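Ribosomal RNA methyltransferase, putative (Plasmodium falciparum, PDB 2PLW) binds S-adenosylmethionine through its FtsJ-like domain and probably methylates ribosomal RNA, as RlmE-family uridine 2'-O-methyltransferases do. Local coordinates at residues Tyr2-Leu13 with Pro33-Arg43; Ser135-Tyr143 with Thr165-Leu173. All coordinates share one frame; numbering follows the deposited sequence.

Contact 1 of 2, residues Tyr2-Leu13 with Pro33-Arg43; sequences YRSRAAYKLIEL and PGSWCQVILER. With SAM (S-adenosylmethionine), chain C; SO4 (sulfate ion), chain B.
W36 gives its indole N-H to the backbone of A6, NE1 to O 2.9 Å. The bond lies in the indole plane but meets the carbonyl from above its own plane, 68° out, while the amide of K9 reaches the same oxygen from the opposite face. CB of L10 sits over the five-membered ring in a CH-pi contact, 3.5 Å from its centroid, and the amino N of S-adenosylmethionine lies over the opposite face, toward its rim. P33 and G34 form the glycine-containing loop that leads into helix 35-43, as in class I methyltransferases: the amides of G34 and S35 both donate to OXT of the ligand. S4 OG caps the turn before helix 7-17 by accepting from A6 N. Q38, with CG anti to the carbonyl carbon (chi1 -65°), accepts from R3 N through OE1, on an in-plane lone pair at 2.8 Å. The extended R3 chain carries NH1 to P33 O, 2.9 Å away and in the guanidinium plane. Y2 OH approaches E42 OE1 to 2.4 Å, doubtfully short, and Y2 N, like Y8 OH, donates to a sulfate, probably from the crystallisation liquor. Between the helices A7 CB packs tightly on V39 CG2, 3.5 Å apart.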
loop_
_atom_site.group_PDB
_atom_site.type_symbol
_atom_site.label_atom_id
_atom_site.label_comp_id
_atom_site.label_asym_id
_atom_site.label_seq_id
_atom_site.Cartn_x
_atom_site.Cartn_y
_atom_site.Cartn_z
ATOM N N TYR A 2 -4.994 -4.527 -18.910
ATOM C CA TYR A 2 -4.915 -4.643 -17.410
ATOM C C TYR A 2 -5.608 -5.906 -16.901
ATOM O O TYR A 2 -6.672 -6.266 -17.378
ATOM C CB TYR A 2 -5.567 -3.418 -16.780
ATOM C CG TYR A 2 -4.868 -2.122 -17.076
ATOM C CD1 TYR A 2 -3.502 -1.962 -16.818
ATOM C CD2 TYR A 2 -5.578 -1.028 -17.568
ATOM C CE1 TYR A 2 -2.861 -0.766 -17.078
ATOM C CE2 TYR A 2 -4.942 0.176 -17.827
ATOM C CZ TYR A 2 -3.591 0.298 -17.585
ATOM O OH TYR A 2 -2.986 1.507 -17.834
ATOM N N ARG A 3 -5.021 -6.557 -15.898
ATOM C CA ARG A 3 -5.600 -7.756 -15.291
ATOM C C ARG A 3 -6.870 -7.505 -14.455
ATOM O O ARG A 3 -7.589 -8.449 -14.100
ATOM C CB ARG A 3 -4.552 -8.456 -14.411
ATOM C CG ARG A 3 -3.352 -8.977 -15.195
ATOM C CD ARG A 3 -2.276 -9.442 -14.234
ATOM N NE ARG A 3 -1.207 -10.131 -14.942
ATOM C CZ ARG A 3 -0.283 -10.876 -14.354
ATOM N NH1 ARG A 3 -0.280 -11.037 -13.034
ATOM N NH2 ARG A 3 0.649 -11.446 -15.093
ATOM N N SER A 4 -7.108 -6.247 -14.112
ATOM C CA SER A 4 -8.271 -5.843 -13.322
ATOM C C SER A 4 -8.590 -4.413 -13.663
ATOM O O SER A 4 -7.718 -3.642 -14.045
ATOM C CB SER A 4 -7.980 -5.934 -11.801
ATOM O OG SER A 4 -8.984 -5.251 -11.045
ATOM N N ARG A 5 -9.857 -4.046 -13.497
ATOM C CA ARG A 5 -10.264 -2.662 -13.697
ATOM C C ARG A 5 -9.809 -1.770 -12.520
ATOM O O ARG A 5 -9.883 -0.547 -12.599
ATOM C CB ARG A 5 -11.771 -2.581 -13.952
ATOM C CG ARG A 5 -12.146 -3.218 -15.296
ATOM C CD ARG A 5 -13.599 -2.980 -15.689
ATOM N NE ARG A 5 -13.907 -3.746 -16.898
ATOM C CZ ARG A 5 -14.328 -5.009 -16.884
ATOM N NH1 ARG A 5 -14.529 -5.621 -15.719
ATOM N NH2 ARG A 5 -14.558 -5.658 -18.022
ATOM N N ALA A 6 -9.331 -2.400 -11.444
ATOM C CA ALA A 6 -8.692 -1.649 -10.326
ATOM C C ALA A 6 -7.536 -0.725 -10.798
ATOM O O ALA A 6 -7.271 0.319 -10.171
ATOM C CB ALA A 6 -8.196 -2.608 -9.238
ATOM N N ALA A 7 -6.868 -1.093 -11.901
ATOM C CA ALA A 7 -5.831 -0.246 -12.511
ATOM C C ALA A 7 -6.265 1.208 -12.615
ATOM O O ALA A 7 -5.476 2.101 -12.376
ATOM C CB ALA A 7 -5.432 -0.770 -13.917
ATOM N N TYR A 8 -7.529 1.448 -12.958
ATOM C CA TYR A 8 -7.983 2.824 -13.166
ATOM C C TYR A 8 -8.037 3.657 -11.888
ATOM O O TYR A 8 -7.935 4.873 -11.960
ATOM C CB TYR A 8 -9.310 2.847 -13.934
ATOM C CG TYR A 8 -9.075 2.316 -15.337
ATOM C CD1 TYR A 8 -8.446 3.103 -16.291
ATOM C CD2 TYR A 8 -9.438 1.009 -15.683
ATOM C CE1 TYR A 8 -8.193 2.628 -17.580
ATOM C CE2 TYR A 8 -9.175 0.507 -16.952
ATOM C CZ TYR A 8 -8.555 1.327 -17.898
ATOM O OH TYR A 8 -8.305 0.869 -19.177
ATOM N N LYS A 9 -8.180 2.996 -10.736
ATOM C CA LYS A 9 -8.068 3.687 -9.441
ATOM C C LYS A 9 -6.645 4.179 -9.203
ATOM O O LYS A 9 -6.452 5.246 -8.667
ATOM C CB LYS A 9 -8.500 2.760 -8.297
ATOM C CG LYS A 9 -9.991 2.439 -8.371
ATOM C CD LYS A 9 -10.529 1.746 -7.122
ATOM C CE LYS A 9 -10.114 0.300 -7.078
ATOM N NZ LYS A 9 -11.118 -0.585 -6.404
ATOM N N LEU A 10 -5.642 3.375 -9.559
ATOM C CA LEU A 10 -4.258 3.836 -9.376
ATOM C C LEU A 10 -3.907 4.941 -10.361
ATOM O O LEU A 10 -3.260 5.930 -10.007
ATOM C CB LEU A 10 -3.258 2.680 -9.427
ATOM C CG LEU A 10 -1.817 3.129 -9.100
ATOM C CD1 LEU A 10 -1.691 3.767 -7.689
ATOM C CD2 LEU A 10 -0.900 1.935 -9.201
ATOM N N ILE A 11 -4.366 4.786 -11.604
ATOM C CA ILE A 11 -4.193 5.854 -12.606
ATOM C C ILE A 11 -4.771 7.197 -12.093
ATOM O O ILE A 11 -4.135 8.238 -12.200
ATOM C CB ILE A 11 -4.817 5.424 -13.959
ATOM C CG1 ILE A 11 -4.002 4.284 -14.566
ATOM C CG2 ILE A 11 -4.914 6.615 -14.924
ATOM C CD1 ILE A 11 -4.767 3.424 -15.570
ATOM N N GLU A 12 -5.970 7.164 -11.516
ATOM C CA GLU A 12 -6.600 8.346 -10.949
ATOM C C GLU A 12 -5.749 8.919 -9.808
ATOM O O GLU A 12 -5.497 10.118 -9.752
ATOM C CB GLU A 12 -8.010 7.984 -10.465
ATOM C CG GLU A 12 -8.743 9.069 -9.710
ATOM C CD GLU A 12 -10.101 8.614 -9.169
ATOM O OE1 GLU A 12 -10.573 7.503 -9.536
ATOM O OE2 GLU A 12 -10.689 9.394 -8.363
ATOM N N LEU A 13 -5.305 8.038 -8.906
ATOM C CA LEU A 13 -4.495 8.451 -7.771
ATOM C C LEU A 13 -3.203 9.135 -8.215
ATOM O O LEU A 13 -2.858 10.203 -7.707
ATOM C CB LEU A 13 -4.174 7.254 -6.876
ATOM C CG LEU A 13 -5.308 6.800 -5.949
ATOM C CD1 LEU A 13 -4.963 5.422 -5.397
ATOM C CD2 LEU A 13 -5.517 7.813 -4.828
ATOM N N PRO A 33 -4.879 -9.361 -8.760
ATOM C CA PRO A 33 -4.122 -10.178 -9.734
ATOM C C PRO A 33 -2.955 -9.479 -10.386
ATOM O O PRO A 33 -2.224 -10.125 -11.117
ATOM C CB PRO A 33 -5.173 -10.480 -10.818
ATOM C CG PRO A 33 -6.027 -9.311 -10.802
ATOM C CD PRO A 33 -6.112 -8.833 -9.366
ATOM N N GLY A 34 -2.838 -8.169 -10.197
ATOM C CA GLY A 34 -1.612 -7.463 -10.580
ATOM C C GLY A 34 -1.716 -6.200 -11.386
ATOM O O GLY A 34 -0.698 -5.726 -11.867
ATOM N N SER A 35 -2.910 -5.607 -11.496
ATOM C CA SER A 35 -3.049 -4.434 -12.361
ATOM C C SER A 35 -2.374 -3.167 -11.855
ATOM O O SER A 35 -1.948 -2.347 -12.663
ATOM C CB SER A 35 -4.516 -4.175 -12.767
ATOM O OG SER A 35 -5.236 -3.548 -11.723
ATOM N N TRP A 36 -2.262 -2.981 -10.536
ATOM C CA TRP A 36 -1.511 -1.829 -10.018
ATOM C C TRP A 36 -0.052 -1.990 -10.386
ATOM O O TRP A 36 0.623 -1.023 -10.722
ATOM C CB TRP A 36 -1.697 -1.681 -8.487
ATOM C CG TRP A 36 -2.984 -0.962 -8.131
ATOM C CD1 TRP A 36 -4.149 -0.891 -8.891
ATOM C CD2 TRP A 36 -3.240 -0.169 -6.951
ATOM N NE1 TRP A 36 -5.089 -0.106 -8.253
ATOM C CE2 TRP A 36 -4.561 0.353 -7.069
ATOM C CE3 TRP A 36 -2.478 0.166 -5.816
ATOM C CZ2 TRP A 36 -5.145 1.158 -6.087
ATOM C CZ3 TRP A 36 -3.048 0.999 -4.853
ATOM C CH2 TRP A 36 -4.373 1.479 -4.988
ATOM N N CYS A 37 0.432 -3.225 -10.307
ATOM C CA CYS A 37 1.803 -3.520 -10.711
ATOM C C CYS A 37 1.983 -3.160 -12.200
ATOM O O CYS A 37 2.992 -2.578 -12.577
ATOM C CB CYS A 37 2.154 -4.975 -10.457
ATOM S SG CYS A 37 2.589 -5.278 -8.705
ATOM N N GLN A 38 0.998 -3.506 -13.015
ATOM C CA GLN A 38 1.038 -3.136 -14.438
ATOM C C GLN A 38 1.041 -1.638 -14.652
ATOM O O GLN A 38 1.788 -1.145 -15.491
ATOM C CB GLN A 38 -0.155 -3.726 -15.180
ATOM C CG GLN A 38 -0.126 -5.213 -15.223
ATOM C CD GLN A 38 -1.352 -5.732 -15.887
ATOM O OE1 GLN A 38 -2.438 -5.676 -15.319
ATOM N NE2 GLN A 38 -1.193 -6.263 -17.097
ATOM N N VAL A 39 0.214 -0.903 -13.903
ATOM C CA VAL A 39 0.168 0.566 -14.021
ATOM C C VAL A 39 1.513 1.169 -13.609
ATOM O O VAL A 39 2.043 2.071 -14.266
ATOM C CB VAL A 39 -0.959 1.171 -13.131
ATOM C CG1 VAL A 39 -0.793 2.675 -12.984
ATOM C CG2 VAL A 39 -2.337 0.822 -13.699
ATOM N N ILE A 40 2.069 0.656 -12.511
ATOM C CA ILE A 40 3.366 1.114 -12.034
ATOM C C ILE A 40 4.447 0.901 -13.092
ATOM O O ILE A 40 5.274 1.795 -13.320
ATOM C CB ILE A 40 3.760 0.454 -10.673
ATOM C CG1 ILE A 40 2.763 0.856 -9.573
ATOM C CG2 ILE A 40 5.187 0.890 -10.268
ATOM C CD1 ILE A 40 2.805 -0.110 -8.332
ATOM N N LEU A 41 4.418 -0.256 -13.745
ATOM C CA LEU A 41 5.330 -0.524 -14.871
ATOM C C LEU A 41 5.175 0.495 -16.004
ATOM O O LEU A 41 6.168 1.041 -16.462
ATOM C CB LEU A 41 5.173 -1.952 -15.391
ATOM C CG LEU A 41 5.784 -3.103 -14.610
ATOM C CD1 LEU A 41 5.229 -4.407 -15.146
ATOM C CD2 LEU A 41 7.323 -3.124 -14.712
ATOM N N GLU A 42 3.941 0.764 -16.421
ATOM C CA GLU A 42 3.662 1.737 -17.491
ATOM C C GLU A 42 4.170 3.133 -17.198
ATOM O O GLU A 42 4.748 3.800 -18.066
ATOM C CB GLU A 42 2.159 1.858 -17.710
ATOM C CG GLU A 42 1.548 0.699 -18.402
ATOM C CD GLU A 42 0.040 0.801 -18.444
ATOM O OE1 GLU A 42 -0.550 1.645 -17.708
ATOM O OE2 GLU A 42 -0.557 0.016 -19.204
ATOM N N ARG A 43 3.906 3.587 -15.978
ATOM C CA ARG A 43 4.202 4.947 -15.596
ATOM C C ARG A 43 5.678 5.140 -15.286
ATOM O O ARG A 43 6.158 6.267 -15.229
ATOM C CB ARG A 43 3.316 5.366 -14.440
ATOM C CG ARG A 43 1.864 5.294 -14.834
ATOM C CD ARG A 43 1.059 6.332 -14.165
ATOM N NE ARG A 43 -0.089 6.673 -14.988
ATOM C CZ ARG A 43 -0.749 7.818 -14.914
ATOM N NH1 ARG A 43 -0.410 8.735 -14.024
ATOM N NH2 ARG A 43 -1.782 8.020 -15.714
HETATM N N SAM C . -4.796 -3.637 -6.648
HETATM C CA SAM C . -5.022 -5.024 -7.180
HETATM C C SAM C . -4.908 -5.069 -8.704
HETATM O O SAM C . -4.959 -4.013 -9.336
HETATM O OXT SAM C . -4.739 -6.121 -9.332
HETATM C CB SAM C . -6.396 -5.528 -6.718
HETATM C CG SAM C . -6.331 -5.794 -5.215
HETATM S SD SAM C . -7.692 -6.771 -4.549
HETATM C CE SAM C . -8.996 -5.540 -4.698
HETATM C "C5'" SAM C . -7.354 -6.750 -2.769
HETATM C "C4'" SAM C . -6.273 -7.768 -2.407
HETATM O "O4'" SAM C . -5.882 -7.535 -1.051
HETATM C "C3'" SAM C . -6.698 -9.255 -2.493
HETATM O "O3'" SAM C . -6.015 -9.921 -3.533
HETATM C "C2'" SAM C . -6.327 -9.832 -1.118
HETATM O "O2'" SAM C . -5.753 -11.134 -1.112
HETATM C "C1'" SAM C . -5.361 -8.786 -0.593
HETATM N N9 SAM C . -5.190 -8.741 0.861
HETATM C C8 SAM C . -6.151 -8.599 1.841
HETATM N N7 SAM C . -5.536 -8.567 3.043
HETATM C C5 SAM C . -4.199 -8.681 2.831
HETATM C C6 SAM C . -3.093 -8.700 3.682
HETATM N N6 SAM C . -3.234 -8.599 4.996
HETATM N N1 SAM C . -1.828 -8.820 3.164
HETATM C C2 SAM C . -1.620 -8.921 1.800
HETATM N N3 SAM C . -2.710 -8.889 0.951
HETATM C C4 SAM C . -3.970 -8.788 1.464
HETATM S S SO4 B . -7.834 -2.468 -20.426
HETATM O O1 SO4 B . -8.493 -1.974 -19.212
HETATM O O2 SO4 B . -8.237 -1.592 -21.525
HETATM O O3 SO4 B . -6.384 -2.455 -20.293
HETATM O O4 SO4 B . -8.218 -3.845 -20.653
#

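Contact 2 of 2, residues Ser135-Tyr143 with Thr165-Leu173; sequences SITHFMEQY and TYLKGMFQL
Y166 reaches toward E141 with its hydroxyl, and the gap is bridged by a water lying in the ring plane, 2.9 Å from Y166 OH and 3.3 Å from E141 OE1, to which it donates. The next residue, L167, is buried and sets CD2 against CG2 of T137 at 3.7 Å, the two side chains meeting at a slant; T137 OG1 is bonded to T133 O and Y150 OH. The contact joins two helices on one side of the Rossmann-like methyltransferase sheet: helix 122-143 precedes strand 148-155, helix 160-168 leads into edge strand 171-176, and Y150 of strand 148-155 touches M140, L167 and F171. Past the helix, M170 holds CG between its backbone N and carbonyl carbon (chi1 64°). From there its thioether lies across the E141 side chain at about a right angle, with SD 3.3 Å from OE2 and 3.5 Å from CG; R199 makes a long, weak ion pair with that carboxylate. The M170 methyl folds back over a face of the Y166 ring. F171 then receives M140 at its ring edge in a Met-aromatic contact: CE lies in the ring plane 3.8 Å from CE2, while SD is 5.2 Å from the centroid.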
loop_
_atom_site.group_PDB
_atom_site.type_symbol
_atom_site.label_atom_id
_atom_site.label_comp_id
_atom_site.label_asym_id
_atom_site.label_seq_id
_atom_site.Cartn_x
_atom_site.Cartn_y
_atom_site.Cartn_z
ATOM N N SER A 135 -2.583 -2.758 10.781
ATOM C CA SER A 135 -1.553 -3.776 10.515
ATOM C C SER A 135 -0.629 -3.332 9.392
ATOM O O SER A 135 0.599 -3.396 9.523
ATOM C CB SER A 135 -2.163 -5.155 10.176
ATOM O OG SER A 135 -2.802 -5.677 11.332
ATOM N N ILE A 136 -1.231 -2.841 8.309
ATOM C CA ILE A 136 -0.452 -2.402 7.163
ATOM C C ILE A 136 0.364 -1.170 7.542
ATOM O O ILE A 136 1.527 -1.070 7.173
ATOM C CB ILE A 136 -1.352 -2.109 5.943
ATOM C CG1 ILE A 136 -1.966 -3.414 5.419
ATOM C CG2 ILE A 136 -0.511 -1.499 4.817
ATOM C CD1 ILE A 136 -3.142 -3.178 4.480
ATOM N N THR A 137 -0.227 -0.243 8.302
ATOM C CA THR A 137 0.500 0.954 8.778
ATOM C C THR A 137 1.722 0.616 9.671
ATOM O O THR A 137 2.801 1.161 9.500
ATOM C CB THR A 137 -0.480 1.910 9.482
ATOM O OG1 THR A 137 -1.517 2.259 8.545
ATOM C CG2 THR A 137 0.234 3.184 10.034
ATOM N N HIS A 138 1.538 -0.350 10.570
ATOM C CA HIS A 138 2.624 -0.816 11.423
ATOM C C HIS A 138 3.775 -1.394 10.604
ATOM O O HIS A 138 4.936 -1.144 10.905
ATOM C CB HIS A 138 2.081 -1.862 12.390
ATOM C CG HIS A 138 3.096 -2.336 13.375
ATOM N ND1 HIS A 138 3.437 -1.615 14.499
ATOM C CD2 HIS A 138 3.866 -3.450 13.387
ATOM C CE1 HIS A 138 4.371 -2.269 15.168
ATOM N NE2 HIS A 138 4.649 -3.383 14.514
ATOM N N PHE A 139 3.436 -2.180 9.581
ATOM C CA PHE A 139 4.423 -2.756 8.688
ATOM C C PHE A 139 5.103 -1.627 7.870
ATOM O O PHE A 139 6.342 -1.566 7.735
ATOM C CB PHE A 139 3.735 -3.795 7.802
ATOM C CG PHE A 139 4.521 -4.171 6.594
ATOM C CD1 PHE A 139 5.522 -5.116 6.679
ATOM C CD2 PHE A 139 4.299 -3.523 5.381
ATOM C CE1 PHE A 139 6.261 -5.466 5.570
ATOM C CE2 PHE A 139 5.044 -3.860 4.245
ATOM C CZ PHE A 139 6.022 -4.833 4.343
ATOM N N MET A 140 4.289 -0.706 7.363
ATOM C CA MET A 140 4.781 0.450 6.572
ATOM C C MET A 140 5.862 1.241 7.321
ATOM O O MET A 140 6.929 1.572 6.767
ATOM C CB MET A 140 3.581 1.355 6.173
ATOM C CG MET A 140 4.008 2.753 5.558
ATOM S SD MET A 140 4.520 3.964 6.686
ATOM C CE MET A 140 3.032 4.249 7.635
ATOM N N GLU A 141 5.599 1.530 8.590
ATOM C CA GLU A 141 6.529 2.291 9.402
ATOM C C GLU A 141 7.924 1.692 9.448
ATOM O O GLU A 141 8.914 2.422 9.597
ATOM C CB GLU A 141 6.021 2.355 10.830
ATOM C CG GLU A 141 5.093 3.483 11.164
ATOM C CD GLU A 141 5.179 3.769 12.646
ATOM O OE1 GLU A 141 4.817 2.864 13.422
ATOM O OE2 GLU A 141 5.673 4.861 13.034
ATOM N N GLN A 142 8.001 0.361 9.366
ATOM C CA GLN A 142 9.291 -0.333 9.404
ATOM C C GLN A 142 10.062 -0.163 8.126
ATOM O O GLN A 142 11.286 -0.080 8.168
ATOM C CB GLN A 142 9.079 -1.831 9.674
ATOM C CG GLN A 142 8.371 -2.113 11.020
ATOM C CD GLN A 142 7.900 -3.559 11.130
ATOM O OE1 GLN A 142 8.657 -4.490 10.878
ATOM N NE2 GLN A 142 6.627 -3.740 11.453
ATOM N N TYR A 143 9.343 -0.081 7.000
ATOM C CA TYR A 143 9.976 -0.199 5.666
ATOM C C TYR A 143 10.004 1.078 4.839
ATOM O O TYR A 143 10.726 1.136 3.860
ATOM C CB TYR A 143 9.350 -1.354 4.852
ATOM C CG TYR A 143 9.792 -2.688 5.426
ATOM C CD1 TYR A 143 11.033 -3.208 5.097
ATOM C CD2 TYR A 143 8.977 -3.382 6.319
ATOM C CE1 TYR A 143 11.485 -4.419 5.656
ATOM C CE2 TYR A 143 9.422 -4.615 6.900
ATOM C CZ TYR A 143 10.667 -5.104 6.546
ATOM O OH TYR A 143 11.161 -6.296 7.078
ATOM N N THR A 165 -5.499 11.223 11.641
ATOM C CA THR A 165 -4.746 11.997 12.630
ATOM C C THR A 165 -3.508 11.250 13.092
ATOM O O THR A 165 -2.423 11.821 13.270
ATOM C CB THR A 165 -5.640 12.376 13.798
ATOM O OG1 THR A 165 -6.634 13.278 13.305
ATOM C CG2 THR A 165 -4.838 13.039 14.910
ATOM N N TYR A 166 -3.659 9.946 13.244
ATOM C CA TYR A 166 -2.529 9.137 13.621
ATOM C C TYR A 166 -1.423 9.239 12.557
ATOM O O TYR A 166 -0.241 9.412 12.871
ATOM C CB TYR A 166 -2.991 7.689 13.802
ATOM C CG TYR A 166 -1.892 6.766 14.228
ATOM C CD1 TYR A 166 -1.176 6.986 15.401
ATOM C CD2 TYR A 166 -1.570 5.653 13.453
ATOM C CE1 TYR A 166 -0.151 6.111 15.797
ATOM C CE2 TYR A 166 -0.565 4.783 13.842
ATOM C CZ TYR A 166 0.142 5.020 15.003
ATOM O OH TYR A 166 1.135 4.126 15.349
ATOM N N LEU A 167 -1.815 9.168 11.290
ATOM C CA LEU A 167 -0.839 9.234 10.194
ATOM C C LEU A 167 -0.164 10.607 10.089
ATOM O O LEU A 167 1.005 10.691 9.739
ATOM C CB LEU A 167 -1.503 8.845 8.869
ATOM C CG LEU A 167 -1.813 7.342 8.788
ATOM C CD1 LEU A 167 -2.852 7.053 7.730
ATOM C CD2 LEU A 167 -0.565 6.488 8.534
ATOM N N LYS A 168 -0.909 11.658 10.431
ATOM C CA LYS A 168 -0.391 13.028 10.458
ATOM C C LYS A 168 0.709 13.165 11.489
ATOM O O LYS A 168 1.478 14.126 11.474
ATOM C CB LYS A 168 -1.509 14.015 10.761
ATOM C CG LYS A 168 -2.435 14.269 9.594
ATOM C CD LYS A 168 -3.496 15.278 9.940
ATOM C CE LYS A 168 -4.338 15.600 8.728
ATOM N NZ LYS A 168 -5.304 16.687 9.083
ATOM N N GLY A 169 0.802 12.191 12.391
ATOM C CA GLY A 169 1.893 12.145 13.333
ATOM C C GLY A 169 3.185 11.599 12.756
ATOM O O GLY A 169 4.219 11.648 13.415
ATOM N N MET A 170 3.158 11.083 11.531
ATOM C CA MET A 170 4.391 10.585 10.958
ATOM C C MET A 170 4.707 11.061 9.537
ATOM O O MET A 170 5.795 10.792 9.034
ATOM C CB MET A 170 4.516 9.067 11.126
ATOM C CG MET A 170 3.510 8.237 10.431
ATOM S SD MET A 170 3.509 6.576 11.198
ATOM C CE MET A 170 1.912 6.558 11.968
ATOM N N PHE A 171 3.746 11.734 8.912
ATOM C CA PHE A 171 3.911 12.303 7.578
ATOM C C PHE A 171 3.692 13.806 7.603
ATOM O O PHE A 171 2.876 14.320 8.376
ATOM C CB PHE A 171 2.902 11.702 6.598
ATOM C CG PHE A 171 3.169 10.282 6.253
ATOM C CD1 PHE A 171 3.936 9.951 5.138
ATOM C CD2 PHE A 171 2.665 9.253 7.068
ATOM C CE1 PHE A 171 4.185 8.633 4.821
ATOM C CE2 PHE A 171 2.907 7.912 6.762
ATOM C CZ PHE A 171 3.677 7.590 5.624
ATOM N N GLN A 172 4.370 14.504 6.701
ATOM C CA GLN A 172 4.134 15.930 6.603
ATOM C C GLN A 172 2.674 16.246 6.316
ATOM O O GLN A 172 2.111 17.139 6.960
ATOM C CB GLN A 172 5.017 16.545 5.540
ATOM C CG GLN A 172 4.880 18.065 5.503
ATOM C CD GLN A 172 5.480 18.616 4.254
ATOM O OE1 GLN A 172 6.195 17.915 3.559
ATOM N NE2 GLN A 172 5.151 19.873 3.918
ATOM N N LEU A 173 2.072 15.539 5.352
ATOM C CA LEU A 173 0.671 15.786 4.972
ATOM C C LEU A 173 -0.087 14.490 4.765
ATOM O O LEU A 173 0.459 13.526 4.237
ATOM C CB LEU A 173 0.522 16.615 3.687
ATOM C CG LEU A 173 1.443 17.649 3.026
ATOM C CD1 LEU A 173 2.315 16.982 1.985
ATOM C CD2 LEU A 173 0.567 18.708 2.339
HETATM O O HOH W 1 1.741 1.805 13.664
#

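From the N terminus, residues 2-13 enter helix 7-17, and the chain runs through strand 24-29 before residues 33-43 return to that helix and close contact 1. It then passes through strands 49-55 and 66-69, helix 93-102 and strand 107-112. Contact 2 opens only at residues 135-143 and closes at 165-173, which spans the end of helix 160-168 and the start of strand 171-176, so the two loops follow in series and neither nest nor cross. The centres of contacts 1 and 2 lie about 23 Å apart, on opposite sides of the chain's centre. Contact 1 joins two helices at the methionine end of the cofactor; contact 2 ties helix 122-143 to the last helix and strand 171-176, one edge of the central mixed sheet.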